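Local coordinates for protein translation initiation factor eIF2B, subunit delta (Archaeoglobus fulgidus, PDB 1T5O) that probably catalyses the interconversion of 5-methylthioribose 1-phosphate and 5-methylthioribulose 1-phosphate, an isomerase step of methionine biosynthesis, at residues Asp16-Pro21 with Ile39-Val44; Val170-Val175 with Met203-Asp208; Phe270-Thr275 with Pro330-Val335. One frame throughout, in Å; residues are numbered along the deposited sequence.

How the contacts relate
Along the chain the three contacts follow in series, and none touches another. Contact 1 joins the loop after strand 12-15 to the end of helix 32-40, ahead of the large mixed sheet in sequence. Contact 2 ties helix 167-176 to the turn entering edge strand 208-212; contact 3 sets the loop after strand 261-264 against helix 331-338. Contacts 1 and 2 have centres about 22 Å apart; helix 193-204, whose end belongs to contact 2, also receives Q17 and L20 of contact 1 on L197. Contact 3 is about 33 Å and 30 Å from them, across the chain's centre from contact 1. Contact 1 adjoins the predicted substrate-binding residues R45 and R88, whereas contacts 2 and 3 pack elements around the sheet farther from predicted site residues.

Contact 1. Residues Asp16-Pro21 with Ile39-Val44; sequences DQTKLP and IKKLAV
A Schellman motif closes helix 32-40 here, with L42 as the residue of positive phi (67°), and the 3-10 turn 17-19 that follows strand 12-15 packs against the chain leaving that helix end. Three kinds of interaction hold the pair. The first is backbone polar: Q17 N points at A43 O over 3.4 Å, a weak hydrogen bond although nearly straight at 159°. The Q17 side chain, with CG beside its own backbone N, runs alongside the same carbonyl, its CG 3.6 Å from A43 O. Its amide end is used elsewhere: OE1 accepts from R45, so Q17 probably helps to position a predicted substrate-binding residue.

Van der Waals packing centres on the methyl of T18. CG2, anti to the carbonyl carbon, rests on the backbone of the helix end, 3.4 Å from K41 O and 3.7 Å from A43 CA. A43 CB touches both the D16 carboxylate, 3.6 Å from D16 OD1, and the T18 methyl, an apolar contact 4.0 Å from T18 CG2.

Electrostatics supply the third kind. K41, its chain bent at chi3, brings NZ to 4.1 Å from D16 OD2, beyond a salt bridge, and the two side chains cross at about a right angle. The lysine charge would probably still stabilise the carboxylate, as would K19, which makes a long salt bridge to D16 and a further one to E25. The carboxylate is fixed from within its own segment: T18 OG1 donates to D16 OD1 at 2.8 Å, approaching from above the carboxylate plane, 41° out of it.

Contact 2. Residues Val170-Val175 with Met203-Asp208; sequences VVRSAV and MEDGID
One carboxylate oxygen takes both bonds of a side-on arginine grip: R172 presents NE and NH2 together, yet both end on D205 OD2, instead of sharing the two oxygens between them. NE to OD2 measures 2.9 Å, and NH2 to OD2 is also 2.9 Å. Neither is straight, at 144° and 138°, as expected when two neighbouring donors converge on a single acceptor. OD2 lies close to the guanidinium plane, at its edge, while the carboxylate is turned 70° from that plane. In consequence NE meets the anti lone pair of OD2, whereas NH2 comes from above the carboxylate plane. R172 gets there by an extended chain from CG to NE, with CG beside its backbone N, crossing D205 at about a right angle. The pair has further partners: R158 also forms a salt bridge to D205 OD2, and E201 one to R172 NH2. So many charges in one cluster would probably keep both groups ionised.

D205 is the first residue to leave helical geometry after helix 193-204, and G206, at positive phi, is the C-prime residue of the Schellman motif ending it, with G206 N bonded to M203 O at 3.2 Å. The contact thus joins helix 167-176 to the turn between helix 193-204 and edge strand 208-212, in a parallel alpha/beta region consistent with the Rossmann-like clan of the family.

Alongside the ion pair, I207 points toward helix 167-176. Its CG2 meets V171 CG1 at 4.1 Å, the two side chains crossing obliquely. The CD1 tip of I207 reaches 4.1 Å from R172 CG, crossing the arginine's aliphatic stem at about a right angle, and lies 4.2 Å from V175 CG2.

Contact 3. Residues Phe270-Thr275 with Pro330-Val335; sequences FDWERT and PYEVNV
The W272 indole has V335 CG1 over one face and E332 CA with a water at its edge. CG1 stands 3.5 Å from the centroid of the six-membered ring and only 8° off its normal, the geometry of a CH-pi contact. This V335 belongs to helix 331-338, with P330 at the N-cap position, while W272 lies within a type I beta turn from D271 to R274. The turn rests on strand 235-237, while V335 of the helix packs on L320 and I327 of strands 319-322 and 325-327. The same methyl, anti to the backbone N (chi1 162°), also meets F270, whose CD2 is 3.9 Å away. CH2 of W272 touches Y331 CB at 4.2 Å, and Y331 OH bonds V317 O. F341 adds a further ring contact to the indole, planes at about 45°.

An alanine at W272 would remove the ring face against V335 and the water's NE1 donor, and would probably loosen the packing of the turn on the helix.

The polar edge is bridged by that water, which lies in the indole plane. It accepts from W272 NE1 at 2.8 Å and donates to E332 OE2 and, at 2.7 Å, to the carbonyl oxygen E332 O.

Contact 1. Residues Asp16-Pro21 with Ile39-Val44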
ATOM      1  N   ASP A  16     -14.146 -21.301  -1.991  1.00 33.44           N
ATOM      2  CA  ASP A  16     -13.673 -20.572  -3.178  1.00 33.58           C
ATOM      3  C   ASP A  16     -13.213 -19.172  -2.748  1.00 32.73           C
ATOM      4  O   ASP A  16     -13.994 -18.221  -2.764  1.00 31.58           O
ATOM      5  CB  ASP A  16     -14.802 -20.432  -4.207  1.00 35.62           C
ATOM      6  CG  ASP A  16     -14.307 -19.964  -5.561  1.00 37.42           C
ATOM      7  OD1 ASP A  16     -13.152 -19.499  -5.657  1.00 37.12           O
ATOM      8  OD2 ASP A  16     -15.075 -20.060  -6.540  1.00 40.65           O
ATOM      9  N   GLN A  17     -11.938 -19.047  -2.395  1.00 31.04           N
ATOM     10  CA  GLN A  17     -11.405 -17.773  -1.929  1.00 30.80           C
ATOM     11  C   GLN A  17     -11.493 -16.622  -2.922  1.00 28.93           C
ATOM     12  O   GLN A  17     -11.566 -15.471  -2.522  1.00 29.60           O
ATOM     13  CB  GLN A  17      -9.967 -17.963  -1.416  1.00 30.63           C
ATOM     14  CG  GLN A  17      -9.932 -18.652  -0.054  1.00 30.56           C
ATOM     15  CD  GLN A  17      -8.525 -18.906   0.454  1.00 31.65           C
ATOM     16  OE1 GLN A  17      -7.718 -17.984   0.555  1.00 33.04           O
ATOM     17  NE2 GLN A  17      -8.225 -20.161   0.784  1.00 31.13           N
ATOM     18  N   THR A  18     -11.521 -16.920  -4.209  1.00 30.75           N
ATOM     19  CA  THR A  18     -11.637 -15.858  -5.201  1.00 30.89           C
ATOM     20  C   THR A  18     -12.983 -15.127  -5.064  1.00 31.54           C
ATOM     21  O   THR A  18     -13.147 -14.030  -5.587  1.00 29.99           O
ATOM     22  CB  THR A  18     -11.532 -16.412  -6.638  1.00 32.24           C
ATOM     23  OG1 THR A  18     -12.763 -17.056  -6.988  1.00 32.75           O
ATOM     24  CG2 THR A  18     -10.388 -17.419  -6.736  1.00 31.72           C
ATOM     25  N   LYS A  19     -13.930 -15.728  -4.345  1.00 31.88           N
ATOM     26  CA  LYS A  19     -15.259 -15.145  -4.149  1.00 32.36           C
ATOM     27  C   LYS A  19     -15.334 -14.232  -2.937  1.00 30.91           C
ATOM     28  O   LYS A  19     -16.281 -13.448  -2.775  1.00 28.41           O
ATOM     29  CB  LYS A  19     -16.287 -16.264  -3.983  1.00 36.09           C
ATOM     30  CG  LYS A  19     -17.352 -16.304  -5.051  1.00 40.73           C
ATOM     31  CD  LYS A  19     -16.758 -16.675  -6.390  1.00 42.03           C
ATOM     32  CE  LYS A  19     -17.830 -16.667  -7.470  1.00 44.60           C
ATOM     33  NZ  LYS A  19     -18.083 -18.035  -8.021  1.00 46.13           N
ATOM     34  N   LEU A  20     -14.345 -14.359  -2.064  1.00 29.26           N
ATOM     35  CA  LEU A  20     -14.275 -13.545  -0.853  1.00 28.29           C
ATOM     36  C   LEU A  20     -13.866 -12.135  -1.239  1.00 26.67           C
ATOM     37  O   LEU A  20     -13.184 -11.949  -2.237  1.00 26.75           O
ATOM     38  CB  LEU A  20     -13.225 -14.134   0.099  1.00 28.77           C
ATOM     39  CG  LEU A  20     -13.614 -15.066   1.260  1.00 28.61           C
ATOM     40  CD1 LEU A  20     -15.043 -15.516   1.181  1.00 27.86           C
ATOM     41  CD2 LEU A  20     -12.627 -16.237   1.304  1.00 25.68           C
ATOM     42  N   PRO A  21     -14.243 -11.127  -0.432  1.00 26.55           N
ATOM     43  CA  PRO A  21     -15.026 -11.222   0.807  1.00 27.58           C
ATOM     44  C   PRO A  21     -16.555 -11.153   0.633  1.00 29.78           C
ATOM     45  O   PRO A  21     -17.308 -11.358   1.589  1.00 28.59           O
ATOM     46  CB  PRO A  21     -14.491 -10.044   1.633  1.00 26.62           C
ATOM     47  CG  PRO A  21     -14.204  -9.010   0.585  1.00 24.77           C
ATOM     48  CD  PRO A  21     -13.541  -9.829  -0.510  1.00 25.72           C
ATOM     49  N   ILE A  39      -6.209 -24.235  -7.981  1.00 41.70           N
ATOM     50  CA  ILE A  39      -4.887 -23.919  -7.474  1.00 43.11           C
ATOM     51  C   ILE A  39      -4.323 -22.705  -8.221  1.00 43.55           C
ATOM     52  O   ILE A  39      -3.773 -21.787  -7.608  1.00 43.06           O
ATOM     53  CB  ILE A  39      -3.940 -25.130  -7.659  1.00 41.35           C
ATOM     54  CG1 ILE A  39      -4.253 -26.193  -6.603  1.00 40.98           C
ATOM     55  CG2 ILE A  39      -2.487 -24.693  -7.570  1.00 41.06           C
ATOM     56  CD1 ILE A  39      -3.479 -27.492  -6.815  1.00 37.29           C
ATOM     57  N   LYS A  40      -4.469 -22.712  -9.545  1.00 45.00           N
ATOM     58  CA  LYS A  40      -3.978 -21.618 -10.384  1.00 46.52           C
ATOM     59  C   LYS A  40      -4.667 -20.297 -10.089  1.00 45.67           C
ATOM     60  O   LYS A  40      -4.006 -19.264 -10.044  1.00 47.17           O
ATOM     61  CB  LYS A  40      -4.175 -21.933 -11.870  1.00 48.43           C
ATOM     62  CG  LYS A  40      -3.378 -23.110 -12.405  1.00 51.67           C
ATOM     63  CD  LYS A  40      -3.701 -23.300 -13.889  1.00 54.28           C
ATOM     64  CE  LYS A  40      -3.082 -24.559 -14.475  1.00 55.73           C
ATOM     65  NZ  LYS A  40      -3.531 -24.774 -15.886  1.00 55.19           N
ATOM     66  N   LYS A  41      -5.986 -20.325  -9.903  1.00 45.24           N
ATOM     67  CA  LYS A  41      -6.756 -19.103  -9.628  1.00 44.77           C
ATOM     68  C   LYS A  41      -6.594 -18.635  -8.192  1.00 43.66           C
ATOM     69  O   LYS A  41      -7.185 -17.626  -7.798  1.00 42.42           O
ATOM     70  CB  LYS A  41      -8.263 -19.313  -9.805  1.00 46.83           C
ATOM     71  CG  LYS A  41      -8.751 -19.987 -11.049  1.00 50.70           C
ATOM     72  CD  LYS A  41     -10.288 -19.861 -11.100  1.00 53.50           C
ATOM     73  CE  LYS A  41     -10.971 -20.360  -9.808  1.00 55.18           C
ATOM     74  NZ  LYS A  41     -12.449 -20.073  -9.724  1.00 54.98           N
ATOM     75  N   LEU A  42      -5.834 -19.384  -7.403  1.00 42.04           N
ATOM     76  CA  LEU A  42      -5.651 -19.062  -5.990  1.00 41.02           C
ATOM     77  C   LEU A  42      -6.966 -19.253  -5.227  1.00 40.45           C
ATOM     78  O   LEU A  42      -7.223 -18.570  -4.233  1.00 43.29           O
ATOM     79  CB  LEU A  42      -5.140 -17.624  -5.802  1.00 39.06           C
ATOM     80  CG  LEU A  42      -3.838 -17.239  -6.521  1.00 37.72           C
ATOM     81  CD1 LEU A  42      -3.453 -15.806  -6.123  1.00 37.54           C
ATOM     82  CD2 LEU A  42      -2.704 -18.216  -6.156  1.00 35.73           C
ATOM     83  N   ALA A  43      -7.823 -20.159  -5.698  1.00 39.04           N
ATOM     84  CA  ALA A  43      -9.064 -20.427  -4.974  1.00 36.72           C
ATOM     85  C   ALA A  43      -8.639 -21.174  -3.699  1.00 35.83           C
ATOM     86  O   ALA A  43      -9.314 -21.111  -2.674  1.00 35.93           O
ATOM     87  CB  ALA A  43     -10.011 -21.276  -5.810  1.00 36.64           C
ATOM     88  N   VAL A  44      -7.519 -21.893  -3.791  1.00 35.03           N
ATOM     89  CA  VAL A  44      -6.930 -22.591  -2.649  1.00 35.34           C
ATOM     90  C   VAL A  44      -5.559 -21.964  -2.566  1.00 34.26           C
ATOM     91  O   VAL A  44      -4.915 -21.773  -3.595  1.00 34.78           O
ATOM     92  CB  VAL A  44      -6.629 -24.075  -2.883  1.00 36.49           C
ATOM     93  CG1 VAL A  44      -6.800 -24.821  -1.563  1.00 38.06           C
ATOM     94  CG2 VAL A  44      -7.467 -24.631  -3.994  1.00 39.84           C
TER

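Contact 2. Residues Val170-Val175 with Met203-Asp208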
ATOM      1  N   VAL A 170      -2.784 -18.159  16.503  1.00 18.30           N
ATOM      2  CA  VAL A 170      -2.292 -17.719  17.824  1.00 18.29           C
ATOM      3  C   VAL A 170      -3.325 -16.780  18.446  1.00 18.74           C
ATOM      4  O   VAL A 170      -3.570 -16.801  19.660  1.00 21.79           O
ATOM      5  CB  VAL A 170      -0.943 -16.974  17.692  1.00 19.16           C
ATOM      6  CG1 VAL A 170      -0.592 -16.261  19.010  1.00 17.09           C
ATOM      7  CG2 VAL A 170       0.175 -17.979  17.317  1.00 20.40           C
ATOM      8  N   VAL A 171      -3.919 -15.948  17.612  1.00 19.58           N
ATOM      9  CA  VAL A 171      -4.966 -15.047  18.056  1.00 20.78           C
ATOM     10  C   VAL A 171      -6.169 -15.915  18.447  1.00 21.96           C
ATOM     11  O   VAL A 171      -6.727 -15.729  19.529  1.00 21.05           O
ATOM     12  CB  VAL A 171      -5.383 -14.049  16.948  1.00 20.70           C
ATOM     13  CG1 VAL A 171      -6.630 -13.286  17.370  1.00 21.97           C
ATOM     14  CG2 VAL A 171      -4.256 -13.043  16.691  1.00 19.11           C
ATOM     15  N   ARG A 172      -6.560 -16.882  17.609  1.00 21.42           N
ATOM     16  CA  ARG A 172      -7.713 -17.714  17.993  1.00 22.19           C
ATOM     17  C   ARG A 172      -7.474 -18.454  19.305  1.00 23.62           C
ATOM     18  O   ARG A 172      -8.380 -18.553  20.135  1.00 24.43           O
ATOM     19  CB  ARG A 172      -8.096 -18.727  16.899  1.00 22.29           C
ATOM     20  CG  ARG A 172      -8.644 -18.066  15.644  1.00 23.62           C
ATOM     21  CD  ARG A 172      -9.250 -19.059  14.648  1.00 22.53           C
ATOM     22  NE  ARG A 172      -9.902 -18.313  13.575  1.00 22.38           N
ATOM     23  CZ  ARG A 172      -9.281 -17.823  12.510  1.00 22.62           C
ATOM     24  NH1 ARG A 172      -7.974 -18.014  12.350  1.00 23.26           N
ATOM     25  NH2 ARG A 172      -9.959 -17.094  11.630  1.00 22.15           N
ATOM     26  N   SER A 173      -6.268 -18.962  19.532  1.00 24.44           N
ATOM     27  CA  SER A 173      -6.033 -19.671  20.788  1.00 23.87           C
ATOM     28  C   SER A 173      -6.149 -18.748  22.005  1.00 25.78           C
ATOM     29  O   SER A 173      -6.667 -19.164  23.057  1.00 24.40           O
ATOM     30  CB  SER A 173      -4.668 -20.357  20.786  1.00 23.95           C
ATOM     31  OG  SER A 173      -4.638 -21.372  19.790  1.00 25.91           O
ATOM     32  N   ALA A 174      -5.682 -17.502  21.880  1.00 22.97           N
ATOM     33  CA  ALA A 174      -5.783 -16.590  23.005  1.00 24.16           C
ATOM     34  C   ALA A 174      -7.237 -16.189  23.261  1.00 25.31           C
ATOM     35  O   ALA A 174      -7.654 -16.035  24.415  1.00 26.09           O
ATOM     36  CB  ALA A 174      -4.922 -15.347  22.777  1.00 23.23           C
ATOM     37  N   VAL A 175      -8.000 -15.990  22.195  1.00 25.66           N
ATOM     38  CA  VAL A 175      -9.407 -15.621  22.337  1.00 27.17           C
ATOM     39  C   VAL A 175     -10.134 -16.772  23.048  1.00 29.61           C
ATOM     40  O   VAL A 175     -10.957 -16.541  23.927  1.00 28.98           O
ATOM     41  CB  VAL A 175     -10.040 -15.327  20.945  1.00 27.75           C
ATOM     42  CG1 VAL A 175     -11.576 -15.244  21.034  1.00 27.80           C
ATOM     43  CG2 VAL A 175      -9.491 -14.000  20.416  1.00 27.48           C
ATOM     44  N   MET A 203     -13.809 -11.438  10.992  1.00 21.56           N
ATOM     45  CA  MET A 203     -15.168 -10.985  11.271  1.00 23.62           C
ATOM     46  C   MET A 203     -16.127 -12.176  11.316  1.00 25.13           C
ATOM     47  O   MET A 203     -17.085 -12.190  12.093  1.00 26.37           O
ATOM     48  CB  MET A 203     -15.626  -9.983  10.207  1.00 24.28           C
ATOM     49  CG  MET A 203     -14.941  -8.647  10.338  1.00 25.05           C
ATOM     50  SD  MET A 203     -15.287  -7.532   8.994  1.00 27.54           S
ATOM     51  CE  MET A 203     -17.131  -7.241   9.303  1.00 29.98           C
ATOM     52  N   GLU A 204     -15.858 -13.182  10.501  1.00 24.15           N
ATOM     53  CA  GLU A 204     -16.717 -14.361  10.441  1.00 26.91           C
ATOM     54  C   GLU A 204     -16.679 -15.077  11.793  1.00 27.30           C
ATOM     55  O   GLU A 204     -17.695 -15.593  12.274  1.00 28.10           O
ATOM     56  CB  GLU A 204     -16.234 -15.272   9.290  1.00 26.75           C
ATOM     57  CG  GLU A 204     -17.108 -16.460   8.971  1.00 35.64           C
ATOM     58  CD  GLU A 204     -18.404 -16.085   8.244  1.00 36.60           C
ATOM     59  OE1 GLU A 204     -18.604 -14.899   7.924  1.00 36.33           O
ATOM     60  OE2 GLU A 204     -19.217 -16.992   7.990  1.00 40.84           O
ATOM     61  N   ASP A 205     -15.513 -15.061  12.438  1.00 26.61           N
ATOM     62  CA  ASP A 205     -15.338 -15.711  13.734  1.00 25.08           C
ATOM     63  C   ASP A 205     -15.550 -14.804  14.945  1.00 24.69           C
ATOM     64  O   ASP A 205     -15.295 -15.207  16.082  1.00 24.32           O
ATOM     65  CB  ASP A 205     -13.941 -16.369  13.796  1.00 25.84           C
ATOM     66  CG  ASP A 205     -13.741 -17.383  12.703  1.00 25.95           C
ATOM     67  OD1 ASP A 205     -14.721 -17.654  11.948  1.00 27.09           O
ATOM     68  OD2 ASP A 205     -12.616 -17.910  12.573  1.00 24.69           O
ATOM     69  N   GLY A 206     -16.010 -13.578  14.713  1.00 25.34           N
ATOM     70  CA  GLY A 206     -16.271 -12.664  15.811  1.00 24.52           C
ATOM     71  C   GLY A 206     -15.057 -12.065  16.490  1.00 26.89           C
ATOM     72  O   GLY A 206     -15.106 -11.707  17.665  1.00 27.60           O
ATOM     73  N   ILE A 207     -13.945 -11.965  15.773  1.00 26.00           N
ATOM     74  CA  ILE A 207     -12.751 -11.356  16.350  1.00 24.73           C
ATOM     75  C   ILE A 207     -12.651  -9.917  15.838  1.00 23.05           C
ATOM     76  O   ILE A 207     -12.726  -9.695  14.632  1.00 22.72           O
ATOM     77  CB  ILE A 207     -11.509 -12.173  15.962  1.00 23.93           C
ATOM     78  CG1 ILE A 207     -11.689 -13.595  16.534  1.00 27.54           C
ATOM     79  CG2 ILE A 207     -10.253 -11.495  16.474  1.00 21.88           C
ATOM     80  CD1 ILE A 207     -10.514 -14.535  16.368  1.00 26.90           C
ATOM     81  N   ASP A 208     -12.517  -8.952  16.752  1.00 23.80           N
ATOM     82  CA  ASP A 208     -12.430  -7.535  16.362  1.00 26.36           C
ATOM     83  C   ASP A 208     -11.240  -7.304  15.429  1.00 24.90           C
ATOM     84  O   ASP A 208     -10.133  -7.785  15.690  1.00 24.64           O
ATOM     85  CB  ASP A 208     -12.264  -6.625  17.576  1.00 30.23           C
ATOM     86  CG  ASP A 208     -13.509  -6.562  18.443  1.00 38.56           C
ATOM     87  OD1 ASP A 208     -13.437  -5.971  19.550  1.00 42.10           O
ATOM     88  OD2 ASP A 208     -14.562  -7.094  18.026  1.00 40.17           O
TER

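Contact 3. Residues Phe270-Thr275 with Pro330-Val335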
ATOM      1  N   PHE A 270      10.824 -24.129   7.944  1.00 17.92           N
ATOM      2  CA  PHE A 270      12.230 -23.815   8.100  1.00 19.08           C
ATOM      3  C   PHE A 270      13.021 -24.526   6.984  1.00 19.38           C
ATOM      4  O   PHE A 270      12.657 -25.617   6.577  1.00 20.51           O
ATOM      5  CB  PHE A 270      12.744 -24.267   9.464  1.00 16.75           C
ATOM      6  CG  PHE A 270      12.216 -23.436  10.613  1.00 20.40           C
ATOM      7  CD1 PHE A 270      10.851 -23.476  10.961  1.00 19.05           C
ATOM      8  CD2 PHE A 270      13.072 -22.612  11.329  1.00 18.82           C
ATOM      9  CE1 PHE A 270      10.353 -22.689  12.029  1.00 18.98           C
ATOM     10  CE2 PHE A 270      12.587 -21.832  12.390  1.00 20.66           C
ATOM     11  CZ  PHE A 270      11.237 -21.870  12.741  1.00 20.45           C
ATOM     12  N   ASP A 271      14.073 -23.877   6.494  1.00 20.51           N
ATOM     13  CA  ASP A 271      14.948 -24.404   5.420  1.00 20.69           C
ATOM     14  C   ASP A 271      16.316 -24.014   5.992  1.00 21.18           C
ATOM     15  O   ASP A 271      17.019 -23.175   5.425  1.00 17.48           O
ATOM     16  CB  ASP A 271      14.659 -23.646   4.110  1.00 21.15           C
ATOM     17  CG  ASP A 271      15.282 -24.308   2.873  1.00 25.36           C
ATOM     18  OD1 ASP A 271      16.010 -25.329   2.990  1.00 24.37           O
ATOM     19  OD2 ASP A 271      15.031 -23.800   1.769  1.00 26.54           O
ATOM     20  N   TRP A 272      16.689 -24.666   7.099  1.00 20.30           N
ATOM     21  CA  TRP A 272      17.890 -24.312   7.856  1.00 21.61           C
ATOM     22  C   TRP A 272      19.261 -24.561   7.254  1.00 22.41           C
ATOM     23  O   TRP A 272      20.263 -24.116   7.828  1.00 19.88           O
ATOM     24  CB  TRP A 272      17.819 -24.939   9.262  1.00 22.98           C
ATOM     25  CG  TRP A 272      18.425 -24.075  10.352  1.00 22.63           C
ATOM     26  CD1 TRP A 272      19.504 -24.370  11.126  1.00 24.81           C
ATOM     27  CD2 TRP A 272      17.972 -22.777  10.769  1.00 21.97           C
ATOM     28  NE1 TRP A 272      19.759 -23.333  12.000  1.00 24.12           N
ATOM     29  CE2 TRP A 272      18.831 -22.345  11.801  1.00 21.54           C
ATOM     30  CE3 TRP A 272      16.922 -21.939  10.366  1.00 20.32           C
ATOM     31  CZ2 TRP A 272      18.679 -21.104  12.442  1.00 20.63           C
ATOM     32  CZ3 TRP A 272      16.766 -20.697  11.006  1.00 23.03           C
ATOM     33  CH2 TRP A 272      17.653 -20.301  12.035  1.00 21.94           C
ATOM     34  N   GLU A 273      19.320 -25.269   6.123  1.00 20.61           N
ATOM     35  CA  GLU A 273      20.601 -25.478   5.458  1.00 21.93           C
ATOM     36  C   GLU A 273      20.956 -24.214   4.640  1.00 21.47           C
ATOM     37  O   GLU A 273      22.092 -24.009   4.242  1.00 20.92           O
ATOM     38  CB  GLU A 273      20.514 -26.673   4.505  1.00 21.37           C
ATOM     39  CG  GLU A 273      20.323 -28.018   5.212  1.00 25.40           C
ATOM     40  CD  GLU A 273      21.545 -28.451   6.014  1.00 28.83           C
ATOM     41  OE1 GLU A 273      22.567 -27.728   6.020  1.00 30.81           O
ATOM     42  OE2 GLU A 273      21.484 -29.527   6.642  1.00 34.31           O
ATOM     43  N   ARG A 274      19.967 -23.368   4.401  1.00 21.63           N
ATOM     44  CA  ARG A 274      20.181 -22.179   3.580  1.00 21.24           C
ATOM     45  C   ARG A 274      20.309 -20.870   4.361  1.00 22.19           C
ATOM     46  O   ARG A 274      20.001 -20.804   5.560  1.00 20.39           O
ATOM     47  CB  ARG A 274      18.995 -22.032   2.618  1.00 20.07           C
ATOM     48  CG  ARG A 274      18.581 -23.296   1.807  1.00 22.02           C
ATOM     49  CD  ARG A 274      19.375 -23.464   0.491  1.00 20.23           C
ATOM     50  NE  ARG A 274      20.710 -24.011   0.726  1.00 18.50           N
ATOM     51  CZ  ARG A 274      20.971 -25.275   1.053  1.00 18.67           C
ATOM     52  NH1 ARG A 274      19.988 -26.161   1.191  1.00 18.97           N
ATOM     53  NH2 ARG A 274      22.231 -25.664   1.216  1.00 20.15           N
ATOM     54  N   THR A 275      20.768 -19.835   3.649  1.00 24.72           N
ATOM     55  CA  THR A 275      20.832 -18.471   4.163  1.00 22.73           C
ATOM     56  C   THR A 275      20.124 -17.637   3.097  1.00 21.20           C
ATOM     57  O   THR A 275      19.811 -18.136   2.003  1.00 19.51           O
ATOM     58  CB  THR A 275      22.258 -17.943   4.393  1.00 24.01           C
ATOM     59  OG1 THR A 275      23.028 -18.056   3.194  1.00 25.38           O
ATOM     60  CG2 THR A 275      22.907 -18.696   5.536  1.00 24.49           C
ATOM     61  N   PRO A 330      19.576 -16.659  20.876  1.00 21.72           N
ATOM     62  CA  PRO A 330      20.181 -16.759  19.537  1.00 21.51           C
ATOM     63  C   PRO A 330      19.590 -17.944  18.747  1.00 21.57           C
ATOM     64  O   PRO A 330      19.628 -19.099  19.206  1.00 22.41           O
ATOM     65  CB  PRO A 330      21.671 -16.922  19.848  1.00 21.23           C
ATOM     66  CG  PRO A 330      21.651 -17.749  21.126  1.00 20.92           C
ATOM     67  CD  PRO A 330      20.496 -17.147  21.924  1.00 21.49           C
ATOM     68  N   TYR A 331      19.049 -17.652  17.566  1.00 19.04           N
ATOM     69  CA  TYR A 331      18.424 -18.663  16.736  1.00 19.72           C
ATOM     70  C   TYR A 331      19.376 -19.765  16.270  1.00 20.83           C
ATOM     71  O   TYR A 331      18.971 -20.914  16.176  1.00 19.36           O
ATOM     72  CB  TYR A 331      17.725 -17.989  15.546  1.00 20.25           C
ATOM     73  CG  TYR A 331      16.596 -17.069  15.997  1.00 21.66           C
ATOM     74  CD1 TYR A 331      16.599 -15.702  15.674  1.00 19.62           C
ATOM     75  CD2 TYR A 331      15.540 -17.566  16.765  1.00 19.17           C
ATOM     76  CE1 TYR A 331      15.557 -14.849  16.117  1.00 21.75           C
ATOM     77  CE2 TYR A 331      14.504 -16.731  17.215  1.00 22.07           C
ATOM     78  CZ  TYR A 331      14.515 -15.375  16.891  1.00 22.35           C
ATOM     79  OH  TYR A 331      13.486 -14.565  17.347  1.00 21.72           O
ATOM     80  N   GLU A 332      20.638 -19.412  16.034  1.00 21.57           N
ATOM     81  CA  GLU A 332      21.647 -20.372  15.587  1.00 25.97           C
ATOM     82  C   GLU A 332      21.753 -21.496  16.619  1.00 23.80           C
ATOM     83  O   GLU A 332      22.045 -22.643  16.283  1.00 23.78           O
ATOM     84  CB  GLU A 332      23.004 -19.681  15.442  1.00 29.10           C
ATOM     85  CG  GLU A 332      23.931 -20.361  14.449  1.00 39.49           C
ATOM     86  CD  GLU A 332      23.481 -20.186  12.994  1.00 44.29           C
ATOM     87  OE1 GLU A 332      23.048 -19.074  12.611  1.00 47.25           O
ATOM     88  OE2 GLU A 332      23.581 -21.157  12.219  1.00 50.33           O
ATOM     89  N   VAL A 333      21.532 -21.155  17.880  1.00 22.92           N
ATOM     90  CA  VAL A 333      21.565 -22.162  18.932  1.00 22.36           C
ATOM     91  C   VAL A 333      20.184 -22.789  19.176  1.00 21.33           C
ATOM     92  O   VAL A 333      20.044 -24.009  19.193  1.00 21.77           O
ATOM     93  CB  VAL A 333      22.050 -21.576  20.301  1.00 22.20           C
ATOM     94  CG1 VAL A 333      21.961 -22.648  21.382  1.00 22.34           C
ATOM     95  CG2 VAL A 333      23.482 -21.089  20.210  1.00 20.76           C
ATOM     96  N   ASN A 334      19.163 -21.954  19.331  1.00 20.92           N
ATOM     97  CA  ASN A 334      17.833 -22.438  19.685  1.00 21.99           C
ATOM     98  C   ASN A 334      16.919 -23.056  18.656  1.00 22.68           C
ATOM     99  O   ASN A 334      16.046 -23.850  19.018  1.00 23.95           O
ATOM    100  CB  ASN A 334      17.079 -21.340  20.438  1.00 21.67           C
ATOM    101  CG  ASN A 334      17.798 -20.931  21.701  1.00 25.18           C
ATOM    102  OD1 ASN A 334      18.456 -21.752  22.321  1.00 26.62           O
ATOM    103  ND2 ASN A 334      17.669 -19.668  22.095  1.00 25.70           N
ATOM    104  N   VAL A 335      17.098 -22.704  17.393  1.00 21.84           N
ATOM    105  CA  VAL A 335      16.272 -23.288  16.348  1.00 22.58           C
ATOM    106  C   VAL A 335      16.571 -24.797  16.253  1.00 23.59           C
ATOM    107  O   VAL A 335      15.645 -25.614  16.291  1.00 22.44           O
ATOM    108  CB  VAL A 335      16.505 -22.563  15.003  1.00 21.62           C
ATOM    109  CG1 VAL A 335      16.021 -23.414  13.820  1.00 20.41           C
ATOM    110  CG2 VAL A 335      15.731 -21.215  15.024  1.00 19.51           C
TER
HETATM  111  O   HOH W   1      22.029 -23.282  13.616  1.00 25.57           O